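Local coordinates for thiamin pyrophosphokinase (Geobacillus thermodenitrificans, PDB 3K94), which catalyses the ATP-dependent pyrophosphorylation of thiamine to thiamine diphosphate, the coenzyme form of vitamin B1, at residues G9-L14 / T34-E39; V28-G33 / E82-W87; V152-V157 / F164-F169. All coordinates share one frame; numbering follows the deposited sequence.

Interaction 1: residues G9-L14 / T34-E39; sequences GPRELL and TMTLLE
A single water joins Arg11 to Thr36. It accepts the N-H of Arg11 NE, with its oxygen 2.6 Å from that atom, at the edge and in the plane of the guanidinium group, and lies 2.5 Å from Thr36 OG1 in a second hydrogen bond; both distances are short. NE and OG1 themselves are 3.7 Å apart, too far for a direct bond, and the water bridges them from one side. Arginine suits the place because its chain, extended from CG to NE, carries the charged group from the loop across to helix 33-40. There NH2 comes obliquely alongside selenomethionine Met35, 3.7 Å from CB, and adds a direct hydrogen bond to the carbonyl of Arg32, just ahead of the helix. Leu14 and Thr36 meet tip to tip, CD1 of the leucine 3.6 Å from CG2 of the threonine. With CG2 anti to its backbone N (OG1 chi1 -59°), Thr36 offers a methyl to Leu14 while its hydroxyl serves the water, a double use that fits a beta-branched alcohol. Because the link from charged donor to neutral hydroxyl runs through water, the polar tie between loop and helix here probably depends on that water keeping its place.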
ATOM      1  N   GLY B   9      12.617  -4.072  -3.253  1.00 26.62           N
ATOM      2  CA  GLY B   9      11.801  -4.275  -2.066  1.00 25.85           C
ATOM      3  C   GLY B   9      12.071  -5.601  -1.368  1.00 32.30           C
ATOM      4  O   GLY B   9      12.818  -6.431  -1.874  1.00 35.59           O
ATOM      5  N   PRO B  10      11.460  -5.809  -0.190  1.00 29.99           N
ATOM      6  CA  PRO B  10      11.649  -7.071   0.534  1.00 27.40           C
ATOM      7  C   PRO B  10      11.484  -8.248  -0.411  1.00 28.39           C
ATOM      8  O   PRO B  10      10.538  -8.273  -1.206  1.00 29.83           O
ATOM      9  CB  PRO B  10      10.519  -7.048   1.574  1.00 29.24           C
ATOM     10  CG  PRO B  10      10.298  -5.561   1.840  1.00 27.91           C
ATOM     11  CD  PRO B  10      10.567  -4.871   0.514  1.00 23.57           C
ATOM     12  N   ARG B  11      12.383  -9.219  -0.322  1.00 29.56           N
ATOM     13  CA  ARG B  11      12.466 -10.274  -1.333  1.00 28.43           C
ATOM     14  C   ARG B  11      11.445 -11.374  -1.159  1.00 28.29           C
ATOM     15  O   ARG B  11      11.096 -12.055  -2.111  1.00 29.40           O
ATOM     16  CB  ARG B  11      13.881 -10.861  -1.388  1.00 26.10           C
ATOM     17  CG  ARG B  11      14.841  -9.875  -2.018  1.00 30.88           C
ATOM     18  CD  ARG B  11      16.273 -10.362  -2.109  1.00 32.93           C
ATOM     19  NE  ARG B  11      17.054  -9.405  -2.893  1.00 35.99           N
ATOM     20  CZ  ARG B  11      18.377  -9.294  -2.854  1.00 39.67           C
ATOM     21  NH1 ARG B  11      19.098 -10.088  -2.069  1.00 31.09           N
ATOM     22  NH2 ARG B  11      18.979  -8.385  -3.606  1.00 42.96           N
ATOM     23  N   GLU B  12      10.968 -11.553   0.062  1.00 23.55           N
ATOM     24  CA  GLU B  12       9.982 -12.589   0.313  1.00 26.24           C
ATOM     25  C   GLU B  12       8.627 -12.229  -0.321  1.00 23.20           C
ATOM     26  O   GLU B  12       7.760 -13.086  -0.467  1.00 25.99           O
ATOM     27  CB  GLU B  12       9.842 -12.859   1.823  1.00 35.89           C
ATOM     28  CG  GLU B  12       9.119 -11.776   2.623  1.00 36.56           C
ATOM     29  CD  GLU B  12      10.011 -10.607   3.044  1.00 40.61           C
ATOM     30  OE1 GLU B  12      11.189 -10.516   2.602  1.00 33.20           O
ATOM     31  OE2 GLU B  12       9.516  -9.768   3.837  1.00 45.48           O
ATOM     32  N   LEU B  13       8.462 -10.970  -0.718  1.00 17.85           N
ATOM     33  CA  LEU B  13       7.238 -10.530  -1.381  1.00 21.17           C
ATOM     34  C   LEU B  13       7.204 -10.816  -2.888  1.00 23.70           C
ATOM     35  O   LEU B  13       6.147 -10.737  -3.518  1.00 21.96           O
ATOM     36  CB  LEU B  13       6.993  -9.040  -1.119  1.00 18.87           C
ATOM     37  CG  LEU B  13       6.909  -8.601   0.338  1.00 23.57           C
ATOM     38  CD1 LEU B  13       6.539  -7.132   0.422  1.00 24.20           C
ATOM     39  CD2 LEU B  13       5.904  -9.471   1.129  1.00 22.27           C
ATOM     40  N   LEU B  14       8.355 -11.136  -3.471  1.00 22.39           N
ATOM     41  CA  LEU B  14       8.414 -11.410  -4.914  1.00 24.37           C
ATOM     42  C   LEU B  14       7.702 -12.711  -5.267  1.00 26.24           C
ATOM     43  O   LEU B  14       7.810 -13.683  -4.541  1.00 27.48           O
ATOM     44  CB  LEU B  14       9.869 -11.539  -5.383  1.00 22.16           C
ATOM     45  CG  LEU B  14      10.836 -10.368  -5.201  1.00 33.14           C
ATOM     46  CD1 LEU B  14      12.249 -10.803  -5.577  1.00 38.40           C
ATOM     47  CD2 LEU B  14      10.416  -9.169  -6.013  1.00 26.98           C
ATOM     48  N   THR B  34      18.479  -6.267  -9.285  1.00 22.07           N
ATOM     49  CA  THR B  34      19.377  -6.865 -10.269  1.00 25.78           C
ATOM     50  C   THR B  34      19.958  -8.196  -9.794  1.00 24.08           C
ATOM     51  O   THR B  34      20.133  -9.116 -10.595  1.00 25.94           O
ATOM     52  CB  THR B  34      20.521  -5.893 -10.657  1.00 24.22           C
ATOM     53  OG1 THR B  34      19.974  -4.795 -11.394  1.00 27.10           O
ATOM     54  CG2 THR B  34      21.574  -6.602 -11.510  1.00 22.22           C
HETATM   55  N   MSE B  35      20.261  -8.294  -8.499  1.00 22.59           N
HETATM   56  CA  MSE B  35      20.764  -9.542  -7.921  1.00 24.45           C
HETATM   57  C   MSE B  35      19.728 -10.675  -8.034  1.00 24.20           C
HETATM   58  O   MSE B  35      20.084 -11.832  -8.275  1.00 25.92           O
HETATM   59  CB  MSE B  35      21.165  -9.356  -6.448  1.00 23.99           C
HETATM   60  CG  MSE B  35      22.234  -8.337  -6.195  1.00 27.74           C
HETATM   61 SE   MSE B  35      23.725  -8.568  -7.464  1.00 49.90          SE
HETATM   62  CE  MSE B  35      24.240 -10.418  -7.005  1.00 17.02           C
ATOM     63  N   THR B  36      18.451 -10.340  -7.849  1.00 24.81           N
ATOM     64  CA  THR B  36      17.373 -11.325  -8.008  1.00 25.86           C
ATOM     65  C   THR B  36      17.378 -11.901  -9.425  1.00 26.71           C
ATOM     66  O   THR B  36      17.262 -13.119  -9.613  1.00 27.28           O
ATOM     67  CB  THR B  36      15.996 -10.714  -7.702  1.00 26.77           C
ATOM     68  OG1 THR B  36      15.993 -10.209  -6.364  1.00 32.03           O
ATOM     69  CG2 THR B  36      14.876 -11.762  -7.858  1.00 24.79           C
ATOM     70  N   LEU B  37      17.526 -11.025 -10.417  1.00 22.19           N
ATOM     71  CA  LEU B  37      17.651 -11.455 -11.809  1.00 22.07           C
ATOM     72  C   LEU B  37      18.847 -12.393 -12.009  1.00 26.07           C
ATOM     73  O   LEU B  37      18.714 -13.437 -12.641  1.00 28.08           O
ATOM     74  CB  LEU B  37      17.766 -10.251 -12.746  1.00 19.61           C
ATOM     75  CG  LEU B  37      16.568  -9.287 -12.722  1.00 29.39           C
ATOM     76  CD1 LEU B  37      16.843  -8.037 -13.554  1.00 29.15           C
ATOM     77  CD2 LEU B  37      15.303  -9.986 -13.199  1.00 26.12           C
ATOM     78  N   LEU B  38      20.008 -12.015 -11.477  1.00 26.14           N
ATOM     79  CA  LEU B  38      21.216 -12.834 -11.632  1.00 30.14           C
ATOM     80  C   LEU B  38      20.953 -14.224 -11.065  1.00 30.13           C
ATOM     81  O   LEU B  38      21.359 -15.229 -11.639  1.00 31.06           O
ATOM     82  CB  LEU B  38      22.401 -12.205 -10.894  1.00 28.73           C
ATOM     83  CG  LEU B  38      23.852 -12.567 -11.249  1.00 34.98           C
ATOM     84  CD1 LEU B  38      24.722 -12.575 -10.004  1.00 35.33           C
ATOM     85  CD2 LEU B  38      23.980 -13.890 -11.983  1.00 39.22           C
ATOM     86  N   GLU B  39      20.270 -14.265  -9.929  1.00 27.16           N
ATOM     87  CA  GLU B  39      20.005 -15.523  -9.249  1.00 37.07           C
ATOM     88  C   GLU B  39      19.124 -16.444 -10.074  1.00 29.87           C
ATOM     89  O   GLU B  39      19.279 -17.662 -10.020  1.00 31.15           O
ATOM     90  CB  GLU B  39      19.373 -15.275  -7.878  1.00 47.95           C
ATOM     91  CG  GLU B  39      20.327 -14.644  -6.888  1.00 62.79           C
ATOM     92  CD  GLU B  39      21.563 -15.498  -6.653  1.00 76.85           C
ATOM     93  OE1 GLU B  39      21.485 -16.732  -6.855  1.00 78.66           O
ATOM     94  OE2 GLU B  39      22.611 -14.935  -6.263  1.00 83.76           O
TER
HETATM   95  O   HOH W   1      16.070  -8.120  -4.909  1.00 32.56           O

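Interaction 2: residues V28-G33 / E82-W87; sequences VGVDRG and EIALDW
Methyl-to-methyl packing makes the closest approach between Val30 and Ala84: CG2 of the valine lies 3.4 Å from CB of the alanine, closer than two methyl groups normally approach. Alanine suits this point of the helix, since its lone methyl lets the helix backbone come near the strand; the CA atoms of the two residues are 7.1 Å apart. CG2 of Val30, anti to the carbonyl carbon, is the branch that does the touching.

One turn along the helix, an aliphatic-aromatic contact takes over. Trp87, with CG anti to its backbone N (chi1 169°), carries its indole toward the strand, and its CZ3 comes 3.8 Å from CG2 of Val28. The two side chains cross obliquely. Valines suit alternate positions of a buried strand, because both turn the same way; Gly29 between them would turn a CB from the helix.

This is the helix-on-sheet packing of an alpha/beta domain, on the parallel part of the mixed sheet. Strand 28-30 is hydrogen-bonded to strands 4-6 and 46-48 on its two sides, and helix 80-88 lies across one face, where Phe48 from the neighbouring strand also touches Val28 and Ala84.

Other backbone bonds lie within each segment. Past the strand the chain folds into a type II' beta turn, closed by Gly33 N to Val30 O at 2.8 Å. Asp31 has a positive phi (55°, psi -136°), unusual for a residue other than glycine, and Gly33 sits where a CB would clash with that carbonyl. In the helix, Asp86 N bonds to Glu82 O at 2.7 Å and Trp87 N to Ile83 O at 3.1 Å.

Beyond the apolar patch two like charges lie close, Asp31 OD1 and Asp80 OD2, the latter at the start of the helix.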
ATOM      1  N   VAL B  28      14.489  -6.011 -16.553  1.00 21.45           N
ATOM      2  CA  VAL B  28      15.215  -4.811 -16.161  1.00 21.73           C
ATOM      3  C   VAL B  28      15.432  -4.843 -14.659  1.00 23.28           C
ATOM      4  O   VAL B  28      14.490  -5.118 -13.899  1.00 18.98           O
ATOM      5  CB  VAL B  28      14.399  -3.546 -16.453  1.00 20.45           C
ATOM      6  CG1 VAL B  28      15.122  -2.318 -15.952  1.00 16.97           C
ATOM      7  CG2 VAL B  28      14.065  -3.433 -17.933  1.00 19.14           C
ATOM      8  N   GLY B  29      16.654  -4.555 -14.222  1.00 22.05           N
ATOM      9  CA  GLY B  29      16.956  -4.495 -12.802  1.00 21.37           C
ATOM     10  C   GLY B  29      16.901  -3.086 -12.216  1.00 26.47           C
ATOM     11  O   GLY B  29      17.245  -2.113 -12.874  1.00 27.93           O
ATOM     12  N   VAL B  30      16.445  -2.976 -10.976  1.00 26.92           N
ATOM     13  CA  VAL B  30      16.433  -1.699 -10.271  1.00 25.56           C
ATOM     14  C   VAL B  30      17.000  -1.956  -8.892  1.00 23.65           C
ATOM     15  O   VAL B  30      16.530  -2.843  -8.181  1.00 22.50           O
ATOM     16  CB  VAL B  30      15.011  -1.104 -10.157  1.00 26.81           C
ATOM     17  CG1 VAL B  30      14.941  -0.040  -9.039  1.00 22.32           C
ATOM     18  CG2 VAL B  30      14.562  -0.528 -11.497  1.00 25.83           C
ATOM     19  N   ASP B  31      18.037  -1.213  -8.526  1.00 26.76           N
ATOM     20  CA  ASP B  31      18.680  -1.407  -7.228  1.00 33.12           C
ATOM     21  C   ASP B  31      19.108  -2.850  -7.056  1.00 28.42           C
ATOM     22  O   ASP B  31      19.647  -3.450  -7.978  1.00 24.02           O
ATOM     23  CB  ASP B  31      17.744  -1.001  -6.097  1.00 46.56           C
ATOM     24  CG  ASP B  31      17.663   0.488  -5.944  1.00 60.42           C
ATOM     25  OD1 ASP B  31      18.576   1.153  -6.477  1.00 62.71           O
ATOM     26  OD2 ASP B  31      16.709   0.991  -5.301  1.00 66.44           O
ATOM     27  N   ARG B  32      18.855  -3.419  -5.884  1.00 25.99           N
ATOM     28  CA  ARG B  32      19.269  -4.798  -5.637  1.00 26.52           C
ATOM     29  C   ARG B  32      18.358  -5.801  -6.342  1.00 23.88           C
ATOM     30  O   ARG B  32      18.601  -7.010  -6.312  1.00 26.40           O
ATOM     31  CB  ARG B  32      19.353  -5.087  -4.141  1.00 33.13           C
ATOM     32  CG  ARG B  32      18.021  -5.042  -3.428  1.00 36.58           C
ATOM     33  CD  ARG B  32      18.148  -5.599  -2.025  1.00 37.54           C
ATOM     34  NE  ARG B  32      16.844  -5.798  -1.411  1.00 38.99           N
ATOM     35  CZ  ARG B  32      16.607  -6.704  -0.472  1.00 42.61           C
ATOM     36  NH1 ARG B  32      17.596  -7.490  -0.049  1.00 39.50           N
ATOM     37  NH2 ARG B  32      15.385  -6.828   0.044  1.00 37.02           N
ATOM     38  N   GLY B  33      17.316  -5.301  -6.995  1.00 18.96           N
ATOM     39  CA  GLY B  33      16.513  -6.157  -7.854  1.00 19.82           C
ATOM     40  C   GLY B  33      17.359  -6.868  -8.913  1.00 22.32           C
ATOM     41  O   GLY B  33      17.007  -7.940  -9.390  1.00 26.11           O
ATOM     42  N   GLU B  82      11.582   4.989 -10.786  1.00 25.89           N
ATOM     43  CA  GLU B  82      11.053   6.046 -11.635  1.00 26.90           C
ATOM     44  C   GLU B  82      11.871   6.186 -12.918  1.00 24.63           C
ATOM     45  O   GLU B  82      11.315   6.181 -14.013  1.00 28.64           O
ATOM     46  CB  GLU B  82      11.030   7.388 -10.897  1.00 25.22           C
ATOM     47  CG  GLU B  82      10.694   8.547 -11.811  1.00 28.51           C
ATOM     48  CD  GLU B  82      10.404   9.828 -11.059  1.00 37.31           C
ATOM     49  OE1 GLU B  82      10.899   9.979  -9.926  1.00 39.56           O
ATOM     50  OE2 GLU B  82       9.682  10.685 -11.605  1.00 42.20           O
ATOM     51  N   ILE B  83      13.187   6.296 -12.791  1.00 22.30           N
ATOM     52  CA  ILE B  83      13.991   6.415 -14.002  1.00 27.05           C
ATOM     53  C   ILE B  83      13.846   5.168 -14.860  1.00 25.31           C
ATOM     54  O   ILE B  83      13.754   5.273 -16.092  1.00 21.70           O
ATOM     55  CB  ILE B  83      15.485   6.782 -13.746  1.00 39.27           C
ATOM     56  CG1 ILE B  83      16.172   5.781 -12.819  1.00 35.49           C
ATOM     57  CG2 ILE B  83      15.598   8.188 -13.165  1.00 43.27           C
ATOM     58  CD1 ILE B  83      17.570   6.222 -12.410  1.00 33.92           C
ATOM     59  N   ALA B  84      13.779   3.997 -14.217  1.00 21.94           N
ATOM     60  CA  ALA B  84      13.562   2.758 -14.969  1.00 23.05           C
ATOM     61  C   ALA B  84      12.236   2.810 -15.728  1.00 24.96           C
ATOM     62  O   ALA B  84      12.173   2.510 -16.914  1.00 25.47           O
ATOM     63  CB  ALA B  84      13.628   1.526 -14.051  1.00 18.17           C
ATOM     64  N   LEU B  85      11.174   3.216 -15.043  1.00 27.18           N
ATOM     65  CA  LEU B  85       9.872   3.268 -15.691  1.00 23.95           C
ATOM     66  C   LEU B  85       9.822   4.346 -16.781  1.00 25.91           C
ATOM     67  O   LEU B  85       9.274   4.109 -17.860  1.00 25.48           O
ATOM     68  CB  LEU B  85       8.749   3.473 -14.681  1.00 25.81           C
ATOM     69  CG  LEU B  85       7.347   3.465 -15.294  1.00 24.44           C
ATOM     70  CD1 LEU B  85       6.998   2.113 -15.936  1.00 23.42           C
ATOM     71  CD2 LEU B  85       6.352   3.847 -14.244  1.00 24.71           C
ATOM     72  N   ASP B  86      10.394   5.517 -16.496  1.00 24.95           N
ATOM     73  CA  ASP B  86      10.484   6.592 -17.479  1.00 23.69           C
ATOM     74  C   ASP B  86      11.076   6.065 -18.803  1.00 29.05           C
ATOM     75  O   ASP B  86      10.631   6.424 -19.895  1.00 31.98           O
ATOM     76  CB  ASP B  86      11.350   7.731 -16.935  1.00 26.87           C
ATOM     77  CG  ASP B  86      10.650   8.562 -15.871  1.00 28.85           C
ATOM     78  OD1 ASP B  86       9.409   8.461 -15.724  1.00 30.16           O
ATOM     79  OD2 ASP B  86      11.354   9.326 -15.174  1.00 27.97           O
ATOM     80  N   TRP B  87      12.076   5.199 -18.698  1.00 26.82           N
ATOM     81  CA  TRP B  87      12.698   4.615 -19.876  1.00 22.60           C
ATOM     82  C   TRP B  87      11.765   3.576 -20.495  1.00 26.84           C
ATOM     83  O   TRP B  87      11.448   3.636 -21.685  1.00 30.48           O
ATOM     84  CB  TRP B  87      14.072   4.007 -19.530  1.00 24.72           C
ATOM     85  CG  TRP B  87      14.654   3.153 -20.633  1.00 24.91           C
ATOM     86  CD1 TRP B  87      15.363   3.589 -21.726  1.00 22.95           C
ATOM     87  CD2 TRP B  87      14.562   1.724 -20.762  1.00 27.76           C
ATOM     88  NE1 TRP B  87      15.705   2.522 -22.521  1.00 21.83           N
ATOM     89  CE2 TRP B  87      15.232   1.368 -21.955  1.00 28.80           C
ATOM     90  CE3 TRP B  87      13.972   0.714 -19.993  1.00 31.52           C
ATOM     91  CZ2 TRP B  87      15.331   0.045 -22.394  1.00 33.71           C
ATOM     92  CZ3 TRP B  87      14.079  -0.603 -20.426  1.00 31.01           C
ATOM     93  CH2 TRP B  87      14.749  -0.922 -21.617  1.00 34.12           C
TER

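Interaction 3: residues V152-V157 / F164-F169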
ATOM      1  N   VAL B 152     -11.265  -9.165  -6.104  1.00 24.69           N
ATOM      2  CA  VAL B 152     -11.134  -7.968  -6.925  1.00 24.47           C
ATOM      3  C   VAL B 152     -11.673  -6.766  -6.154  1.00 23.74           C
ATOM      4  O   VAL B 152     -12.757  -6.825  -5.569  1.00 27.96           O
ATOM      5  CB  VAL B 152     -11.882  -8.101  -8.272  1.00 26.65           C
ATOM      6  CG1 VAL B 152     -11.605  -6.889  -9.170  1.00 25.35           C
ATOM      7  CG2 VAL B 152     -11.474  -9.380  -8.981  1.00 29.48           C
ATOM      8  N   SER B 153     -10.917  -5.676  -6.142  1.00 21.23           N
ATOM      9  CA  SER B 153     -11.377  -4.460  -5.483  1.00 23.65           C
ATOM     10  C   SER B 153     -11.201  -3.277  -6.410  1.00 23.37           C
ATOM     11  O   SER B 153     -10.204  -3.188  -7.145  1.00 21.11           O
ATOM     12  CB  SER B 153     -10.617  -4.217  -4.179  1.00 22.16           C
ATOM     13  OG  SER B 153     -10.625  -5.384  -3.387  1.00 24.44           O
ATOM     14  N   TYR B 154     -12.185  -2.386  -6.393  1.00 19.61           N
ATOM     15  CA  TYR B 154     -12.112  -1.154  -7.156  1.00 21.43           C
ATOM     16  C   TYR B 154     -12.140   0.021  -6.207  1.00 24.86           C
ATOM     17  O   TYR B 154     -12.996   0.091  -5.314  1.00 22.07           O
ATOM     18  CB  TYR B 154     -13.270  -1.054  -8.143  1.00 21.61           C
ATOM     19  CG  TYR B 154     -13.191  -2.100  -9.219  1.00 20.74           C
ATOM     20  CD1 TYR B 154     -12.328  -1.948 -10.290  1.00 16.32           C
ATOM     21  CD2 TYR B 154     -13.972  -3.251  -9.159  1.00 18.19           C
ATOM     22  CE1 TYR B 154     -12.242  -2.908 -11.275  1.00 18.71           C
ATOM     23  CE2 TYR B 154     -13.899  -4.208 -10.138  1.00 21.63           C
ATOM     24  CZ  TYR B 154     -13.026  -4.039 -11.194  1.00 21.17           C
ATOM     25  OH  TYR B 154     -12.940  -5.000 -12.177  1.00 23.39           O
ATOM     26  N   ILE B 155     -11.190   0.930  -6.400  1.00 21.63           N
ATOM     27  CA  ILE B 155     -11.094   2.136  -5.599  1.00 22.32           C
ATOM     28  C   ILE B 155     -10.979   3.353  -6.500  1.00 26.22           C
ATOM     29  O   ILE B 155     -10.100   3.405  -7.357  1.00 28.50           O
ATOM     30  CB  ILE B 155      -9.891   2.081  -4.655  1.00 23.22           C
ATOM     31  CG1 ILE B 155     -10.045   0.912  -3.693  1.00 24.40           C
ATOM     32  CG2 ILE B 155      -9.757   3.388  -3.874  1.00 23.79           C
ATOM     33  CD1 ILE B 155      -8.860   0.711  -2.774  1.00 28.28           C
ATOM     34  N   PRO B 156     -11.876   4.336  -6.322  1.00 27.32           N
ATOM     35  CA  PRO B 156     -11.822   5.568  -7.116  1.00 29.92           C
ATOM     36  C   PRO B 156     -10.605   6.409  -6.725  1.00 28.51           C
ATOM     37  O   PRO B 156     -10.363   6.614  -5.547  1.00 26.92           O
ATOM     38  CB  PRO B 156     -13.098   6.299  -6.700  1.00 32.40           C
ATOM     39  CG  PRO B 156     -13.319   5.864  -5.298  1.00 32.05           C
ATOM     40  CD  PRO B 156     -12.892   4.414  -5.258  1.00 32.26           C
ATOM     41  N   VAL B 157      -9.841   6.866  -7.706  1.00 26.44           N
ATOM     42  CA  VAL B 157      -8.704   7.737  -7.452  1.00 24.11           C
ATOM     43  C   VAL B 157      -9.137   9.196  -7.589  1.00 27.95           C
ATOM     44  O   VAL B 157      -8.793  10.048  -6.765  1.00 33.41           O
ATOM     45  CB  VAL B 157      -7.543   7.432  -8.425  1.00 28.50           C
ATOM     46  CG1 VAL B 157      -6.451   8.470  -8.297  1.00 33.22           C
ATOM     47  CG2 VAL B 157      -6.991   6.034  -8.171  1.00 27.50           C
ATOM     48  N   PHE B 164     -19.907   3.528 -13.822  1.00 28.44           N
ATOM     49  CA  PHE B 164     -19.176   2.308 -13.559  1.00 21.56           C
ATOM     50  C   PHE B 164     -20.071   1.089 -13.821  1.00 26.14           C
ATOM     51  O   PHE B 164     -21.175   0.995 -13.293  1.00 24.05           O
ATOM     52  CB  PHE B 164     -18.646   2.313 -12.133  1.00 20.74           C
ATOM     53  CG  PHE B 164     -17.744   1.174 -11.839  1.00 25.84           C
ATOM     54  CD1 PHE B 164     -16.548   1.033 -12.531  1.00 26.68           C
ATOM     55  CD2 PHE B 164     -18.081   0.230 -10.884  1.00 26.43           C
ATOM     56  CE1 PHE B 164     -15.707  -0.029 -12.271  1.00 25.21           C
ATOM     57  CE2 PHE B 164     -17.232  -0.823 -10.611  1.00 26.11           C
ATOM     58  CZ  PHE B 164     -16.038  -0.948 -11.307  1.00 23.23           C
ATOM     59  N   THR B 165     -19.593   0.161 -14.647  1.00 27.97           N
ATOM     60  CA  THR B 165     -20.393  -0.994 -15.045  1.00 27.99           C
ATOM     61  C   THR B 165     -19.557  -2.266 -15.059  1.00 24.84           C
ATOM     62  O   THR B 165     -18.450  -2.287 -15.601  1.00 25.41           O
ATOM     63  CB  THR B 165     -21.013  -0.777 -16.439  1.00 32.19           C
ATOM     64  OG1 THR B 165     -21.904   0.342 -16.391  1.00 34.40           O
ATOM     65  CG2 THR B 165     -21.762  -2.029 -16.910  1.00 28.18           C
ATOM     66  N   LEU B 166     -20.074  -3.318 -14.435  1.00 21.92           N
ATOM     67  CA  LEU B 166     -19.384  -4.605 -14.407  1.00 26.95           C
ATOM     68  C   LEU B 166     -20.190  -5.669 -15.133  1.00 30.70           C
ATOM     69  O   LEU B 166     -21.415  -5.656 -15.073  1.00 28.94           O
ATOM     70  CB  LEU B 166     -19.157  -5.076 -12.970  1.00 23.68           C
ATOM     71  CG  LEU B 166     -18.306  -4.245 -12.011  1.00 23.79           C
ATOM     72  CD1 LEU B 166     -18.412  -4.834 -10.600  1.00 21.91           C
ATOM     73  CD2 LEU B 166     -16.855  -4.212 -12.478  1.00 20.01           C
ATOM     74  N   THR B 167     -19.497  -6.576 -15.827  1.00 28.65           N
ATOM     75  CA  THR B 167     -20.112  -7.804 -16.331  1.00 28.04           C
ATOM     76  C   THR B 167     -19.274  -9.008 -15.881  1.00 29.10           C
ATOM     77  O   THR B 167     -18.046  -8.930 -15.847  1.00 24.92           O
ATOM     78  CB  THR B 167     -20.298  -7.798 -17.885  1.00 29.46           C
ATOM     79  OG1 THR B 167     -19.030  -7.938 -18.545  1.00 28.93           O
ATOM     80  CG2 THR B 167     -21.003  -6.502 -18.372  1.00 22.17           C
ATOM     81  N   GLY B 168     -19.934 -10.101 -15.499  1.00 29.86           N
ATOM     82  CA  GLY B 168     -19.245 -11.336 -15.150  1.00 26.22           C
ATOM     83  C   GLY B 168     -18.885 -11.547 -13.682  1.00 26.09           C
ATOM     84  O   GLY B 168     -18.218 -12.533 -13.329  1.00 24.50           O
ATOM     85  N   PHE B 169     -19.333 -10.633 -12.825  1.00 22.83           N
ATOM     86  CA  PHE B 169     -18.986 -10.676 -11.403  1.00 26.69           C
ATOM     87  C   PHE B 169     -20.144 -11.149 -10.523  1.00 30.84           C
ATOM     88  O   PHE B 169     -21.305 -11.123 -10.931  1.00 27.58           O
ATOM     89  CB  PHE B 169     -18.540  -9.299 -10.916  1.00 24.12           C
ATOM     90  CG  PHE B 169     -17.226  -8.856 -11.489  1.00 25.56           C
ATOM     91  CD1 PHE B 169     -17.153  -8.333 -12.776  1.00 21.29           C
ATOM     92  CD2 PHE B 169     -16.062  -8.963 -10.744  1.00 26.89           C
ATOM     93  CE1 PHE B 169     -15.933  -7.932 -13.309  1.00 21.48           C
ATOM     94  CE2 PHE B 169     -14.850  -8.565 -11.263  1.00 16.07           C
ATOM     95  CZ  PHE B 169     -14.781  -8.050 -12.551  1.00 25.59           C
TER
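Tyr154 meets three side chains of segment 164-169, two at its ring and one at its hydroxyl. Phe164 meets it in a T-shaped pair: the phenylalanine edge points at the tyrosine face, with centroids 5.1 Å apart and planes at 64°. The touching atom is CZ, 3.7 Å from Tyr154 CG and set toward the rim of the ring. Phe164 reaches there because its CG stands anti to the backbone N (chi1 -173°). Leu166 slides past in the opposite direction, its CD2 3.8 Å from Tyr154 CE2.

These residues lie in the core of a beta sandwich in the vitamin B1 binding domain: strand 151-156 belongs to the large mixed sheet, strand 165-167 to the three-stranded antiparallel one, and Phe197 of the latter also meets the Tyr154 ring. Large flat side chains suit a sandwich core, since they reach from one sheet to the other.

Phe169 comes from the opposite direction to place CZ 3.6 Å from Tyr154 OH, a buried hydroxyl without a polar partner in the model. An exchange of Tyr154 for serine would probably open a gap between the sheets and leave the Phe164 edge without its aromatic face. Val152 CG2 touches the edge of the Phe169 ring, 4.2 Å from CE2.

Interactions 1 and 2 are neighbours in the catalytic domain, their centres 13 Å apart. Their segments alternate along the chain, and strand 28-30 of interaction 2 leads through a tight turn into helix 33-40 of interaction 1. They also touch, through two probable hydrogen bonds between Arg32 and segment 9-14, and through helix 33-40 packing on Gly29. Interaction 3 comes later in the sequence, in the vitamin B1 binding domain, on the opposite side of the chain's centre; its own centre lies about 31 Å from that of interaction 1 and 30 Å from that of interaction 2. The large mixed sheet includes both strand 28-30 and strand 151-156, and so structurally links the two domains.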